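Long-range contacts in SIS domain protein (Listeria monocytogenes str. 4b F2365, PDB 3FXA), which is a putative sugar-phosphate isomerase that probably binds phosphorylated sugars through its SIS domain: residues T45-V50 against P73-T78; E93-L98 against T121-T126. One frame throughout, in Å; residues are numbered along the deposited sequence.

Interaction 1 of 2, residues T45-V50 against P73-T78; sequences TGKIVV and PAVFLT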
# COMPACT_ATOMS: atom_id res chain seq x y z
N THR A 45 -8.43 22.58 7.49
CA THR A 45 -9.00 22.77 6.14
C THR A 45 -8.24 22.00 5.05
O THR A 45 -8.67 21.99 3.88
CB THR A 45 -9.04 24.27 5.75
OG1 THR A 45 -7.71 24.80 5.64
CG2 THR A 45 -9.83 25.06 6.78
N GLY A 46 -7.12 21.37 5.41
CA GLY A 46 -6.33 20.55 4.48
C GLY A 46 -6.59 19.07 4.72
O GLY A 46 -7.75 18.62 4.74
N LYS A 47 -5.52 18.31 4.92
CA LYS A 47 -5.60 16.88 5.21
C LYS A 47 -4.58 16.49 6.24
O LYS A 47 -3.67 17.24 6.55
CB LYS A 47 -5.40 16.08 3.92
CG LYS A 47 -4.04 16.25 3.28
CD LYS A 47 -4.00 15.60 1.93
CE LYS A 47 -2.69 15.88 1.24
NZ LYS A 47 -2.40 17.33 1.04
N ILE A 48 -4.76 15.27 6.76
CA ILE A 48 -3.87 14.71 7.76
C ILE A 48 -2.89 13.77 7.06
O ILE A 48 -3.30 12.82 6.44
CB ILE A 48 -4.65 13.95 8.84
CG1 ILE A 48 -5.72 14.87 9.50
CG2 ILE A 48 -3.70 13.41 9.90
CD1 ILE A 48 -6.70 14.12 10.40
N VAL A 49 -1.60 14.02 7.18
CA VAL A 49 -0.58 13.16 6.54
C VAL A 49 0.07 12.40 7.70
O VAL A 49 0.58 13.02 8.62
CB VAL A 49 0.45 14.01 5.77
CG1 VAL A 49 1.44 13.12 5.07
CG2 VAL A 49 -0.27 14.90 4.74
N VAL A 50 0.03 11.06 7.68
CA VAL A 50 0.60 10.27 8.80
C VAL A 50 1.76 9.42 8.29
O VAL A 50 1.61 8.75 7.27
CB VAL A 50 -0.45 9.39 9.51
CG1 VAL A 50 0.05 8.93 10.93
CG2 VAL A 50 -1.76 10.14 9.65
N PRO A 73 -10.12 14.09 5.76
CA PRO A 73 -9.18 13.53 4.77
C PRO A 73 -7.81 13.26 5.35
O PRO A 73 -7.26 14.12 6.08
CB PRO A 73 -9.07 14.61 3.71
CG PRO A 73 -10.10 15.59 3.98
CD PRO A 73 -10.84 15.25 5.20
N ALA A 74 -7.29 12.08 5.04
CA ALA A 74 -6.01 11.60 5.56
C ALA A 74 -5.32 10.71 4.54
O ALA A 74 -5.98 10.06 3.74
CB ALA A 74 -6.24 10.87 6.83
N VAL A 75 -4.00 10.71 4.59
CA VAL A 75 -3.15 9.93 3.67
C VAL A 75 -1.94 9.40 4.41
O VAL A 75 -1.40 10.09 5.28
CB VAL A 75 -2.70 10.78 2.46
CG1 VAL A 75 -1.78 11.90 2.89
CG2 VAL A 75 -1.97 9.87 1.47
N PHE A 76 -1.53 8.18 4.06
CA PHE A 76 -0.32 7.59 4.63
C PHE A 76 0.87 8.08 3.82
O PHE A 76 0.83 8.04 2.58
CB PHE A 76 -0.34 6.06 4.63
CG PHE A 76 0.91 5.45 5.20
CD1 PHE A 76 1.21 5.58 6.55
CD2 PHE A 76 1.80 4.76 4.39
CE1 PHE A 76 2.39 5.06 7.11
CE2 PHE A 76 2.98 4.22 4.91
CZ PHE A 76 3.27 4.36 6.29
N LEU A 77 1.90 8.55 4.50
CA LEU A 77 3.16 8.97 3.86
C LEU A 77 4.22 7.90 4.12
O LEU A 77 4.73 7.80 5.23
CB LEU A 77 3.57 10.34 4.39
CG LEU A 77 4.87 10.96 3.87
CD1 LEU A 77 4.84 11.12 2.33
CD2 LEU A 77 5.12 12.27 4.51
N THR A 78 4.57 7.12 3.08
CA THR A 78 5.57 6.03 3.18
C THR A 78 6.96 6.67 3.24
O THR A 78 7.35 7.36 2.30
CB THR A 78 5.47 5.05 1.94
OG1 THR A 78 4.13 4.57 1.83
CG2 THR A 78 6.43 3.90 2.07

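Interaction 2 of 2, residues E93-L98 against T121-T126; sequences EDILIL and TLIGVT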
# COMPACT_ATOMS: atom_id res chain seq x y z
N GLU A 93 -1.49 23.80 4.88
CA GLU A 93 -2.75 23.67 5.63
C GLU A 93 -2.92 22.28 6.23
O GLU A 93 -3.97 22.00 6.84
CB GLU A 93 -3.99 23.98 4.75
CG GLU A 93 -3.86 25.12 3.70
CD GLU A 93 -3.13 24.72 2.39
OE1 GLU A 93 -3.35 23.60 1.87
OE2 GLU A 93 -2.32 25.53 1.89
N ASP A 94 -1.91 21.43 6.10
CA ASP A 94 -1.99 20.05 6.57
C ASP A 94 -1.42 19.85 7.97
O ASP A 94 -0.70 20.69 8.52
CB ASP A 94 -1.25 19.11 5.61
CG ASP A 94 -1.87 19.04 4.22
OD1 ASP A 94 -3.01 19.49 4.01
OD2 ASP A 94 -1.18 18.48 3.33
N ILE A 95 -1.73 18.68 8.51
CA ILE A 95 -1.23 18.23 9.80
C ILE A 95 -0.39 16.99 9.54
O ILE A 95 -0.93 16.02 9.01
CB ILE A 95 -2.37 17.85 10.76
CG1 ILE A 95 -3.32 19.06 10.99
CG2 ILE A 95 -1.77 17.35 12.07
CD1 ILE A 95 -4.53 18.77 11.89
N LEU A 96 0.91 17.05 9.83
CA LEU A 96 1.80 15.89 9.72
C LEU A 96 1.86 15.23 11.10
O LEU A 96 2.13 15.90 12.10
CB LEU A 96 3.20 16.29 9.24
CG LEU A 96 4.27 15.20 9.15
CD1 LEU A 96 3.91 14.12 8.11
CD2 LEU A 96 5.65 15.80 8.84
N ILE A 97 1.56 13.94 11.13
CA ILE A 97 1.62 13.12 12.34
C ILE A 97 2.73 12.11 12.14
O ILE A 97 2.67 11.27 11.22
CB ILE A 97 0.28 12.41 12.67
CG1 ILE A 97 -0.87 13.43 12.74
CG2 ILE A 97 0.44 11.59 13.98
CD1 ILE A 97 -2.24 12.84 13.20
N LEU A 98 3.77 12.21 12.97
CA LEU A 98 4.89 11.26 12.94
C LEU A 98 4.74 10.32 14.13
O LEU A 98 4.66 10.77 15.27
CB LEU A 98 6.22 11.99 12.98
CG LEU A 98 6.47 12.94 11.80
CD1 LEU A 98 7.85 13.58 11.94
CD2 LEU A 98 6.35 12.27 10.42
N THR A 121 1.49 21.73 10.33
CA THR A 121 1.43 21.45 11.76
C THR A 121 2.02 20.07 12.03
O THR A 121 1.61 19.12 11.41
CB THR A 121 -0.02 21.50 12.30
OG1 THR A 121 -0.56 22.82 12.16
CG2 THR A 121 -0.02 21.15 13.80
N LEU A 122 3.00 19.97 12.93
CA LEU A 122 3.62 18.69 13.29
C LEU A 122 3.08 18.16 14.64
O LEU A 122 3.16 18.86 15.66
CB LEU A 122 5.14 18.82 13.36
CG LEU A 122 5.95 17.57 13.73
CD1 LEU A 122 5.55 16.38 12.81
CD2 LEU A 122 7.43 17.83 13.72
N ILE A 123 2.54 16.94 14.64
CA ILE A 123 2.11 16.24 15.87
C ILE A 123 3.11 15.10 16.00
O ILE A 123 3.26 14.32 15.07
CB ILE A 123 0.67 15.70 15.79
CG1 ILE A 123 -0.33 16.85 15.64
CG2 ILE A 123 0.32 14.89 17.06
CD1 ILE A 123 -1.79 16.47 15.65
N GLY A 124 3.86 15.05 17.10
CA GLY A 124 4.86 14.00 17.32
C GLY A 124 4.34 12.99 18.32
O GLY A 124 4.17 13.34 19.50
N VAL A 125 4.11 11.76 17.86
CA VAL A 125 3.55 10.68 18.69
C VAL A 125 4.68 9.75 19.13
O VAL A 125 5.14 8.90 18.36
CB VAL A 125 2.44 9.91 17.95
CG1 VAL A 125 1.87 8.84 18.85
CG2 VAL A 125 1.36 10.87 17.44
N THR A 126 5.11 9.89 20.38
CA THR A 126 6.27 9.18 20.89
C THR A 126 6.24 9.03 22.41
O THR A 126 5.50 9.75 23.08
CB THR A 126 7.58 9.91 20.43
OG1 THR A 126 8.73 9.19 20.89
CG2 THR A 126 7.65 11.37 20.90
O HOH W 1 -1.82 23.08 9.67

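Interaction 1 of 2, residues T45-V50 against P73-T78
Four backbone hydrogen bonds join 45-50 and 73-78, whose strands 48-50 and 74-76 run parallel, 20° apart. Ile48 N donates a hydrogen bond to Pro73 O at 2.8 Å, in the carbonyl plane on a lone pair, while Val75 N and Val50 N reach Ile48 O and Val75 O nearly along the C=O axes. The last, Leu77 N to Val50 O at 2.8 Å, is almost straight at hydrogen, yet its donor stands above the carbonyl plane. Val50 O also receives the Phe76 ring obliquely, with CD1 3.3 Å away.

Apolar contacts alternate between the two faces. Val49 and Val75 lie side by side, CG2 of Val49 being 3.8 Å from CG1 of Val75, in the crowded position between its backbone N and carbonyl carbon (chi1 66°). The Val49 and Leu77 side chains cross obliquely, CG1 of Val49, anti to its backbone N, lying 3.6 Å from CB of Leu77. Ile48 and Ala74 meet on the other face, CB to CB.

Helix 55-69 links the strands in a beta-alpha-beta unit of the SIS-domain sheet and covers the Ile48, Val50 and Phe76 face; Leu77 leans on helix 79-86, and Val75 meets Val75 of a second subunit.

Interaction 2 of 2, residues E93-L98 against T121-T126
Leu122 extends CG anti to its backbone N (chi1 180°) and turns at chi2 53°, which lays CD1 3.5 Å from Leu96 O. The same methyl touches CG of Leu98 at 3.7 Å; Leu98 carries CG beside its backbone N instead (chi1 -61°), so the two leucines cross at about a right angle. Leu96, also with CG anti to N, runs alongside Leu122 and brings CD2 to its CD1.

On the opposite face Ile95, Ile97 and Ile123 all place CG1 beside the backbone N and CG2 anti to it. Ile95 CG2 meets Ile123 CD1 at 3.7 Å in an oblique crossing, and Ile97 CG2 likewise reaches Val125 CG2, also at 3.7 Å. Ile97 and Ile123 stand side by side. Strands 95-99 and 121-126 are neighbours in the five-stranded parallel sheet at the centre of the SIS domain, an alpha/beta fold with a Rossmann-like core; helix 157-177 covers Ile97 and Val125, and helix 31-43 covers Ile95 and Ile123.

Five backbone bonds zip the strands together. Four run nearly along their C=O axes, the shortest being Leu96 N to Thr121 O at 2.7 Å. The fifth, Thr121 N to Asp94 O, lies in the carbonyl plane, and a water donates to that same oxygen at 2.9 Å while hydrogen-bonded to Thr121 OG1.

Interactions 1 and 2 follow one another along the chain and merge in one sheet, their centres about 9 Å apart. Strands 48-51 and 95-99 lie side by side in it: Val49 N probably hydrogen-bonds Ile95 O at 2.8 Å, and CG1 of Val50 packs 3.5 Å from Ile97 O. Lys47 NZ forms a salt bridge to Asp94 OD2 at 2.8 Å; Val89 O accepts from the lysine, and Gln91 N donates to the aspartate. Interaction 1 meets a second subunit through Lys47, Pro73 and Val75, and a third through Thr78; no other chain of the assembly touches interaction 2. Phe76 touches, and Leu98 lies near, a glycine-rich turn (Gly52, Gly54, Gly57) that may help bind ligand.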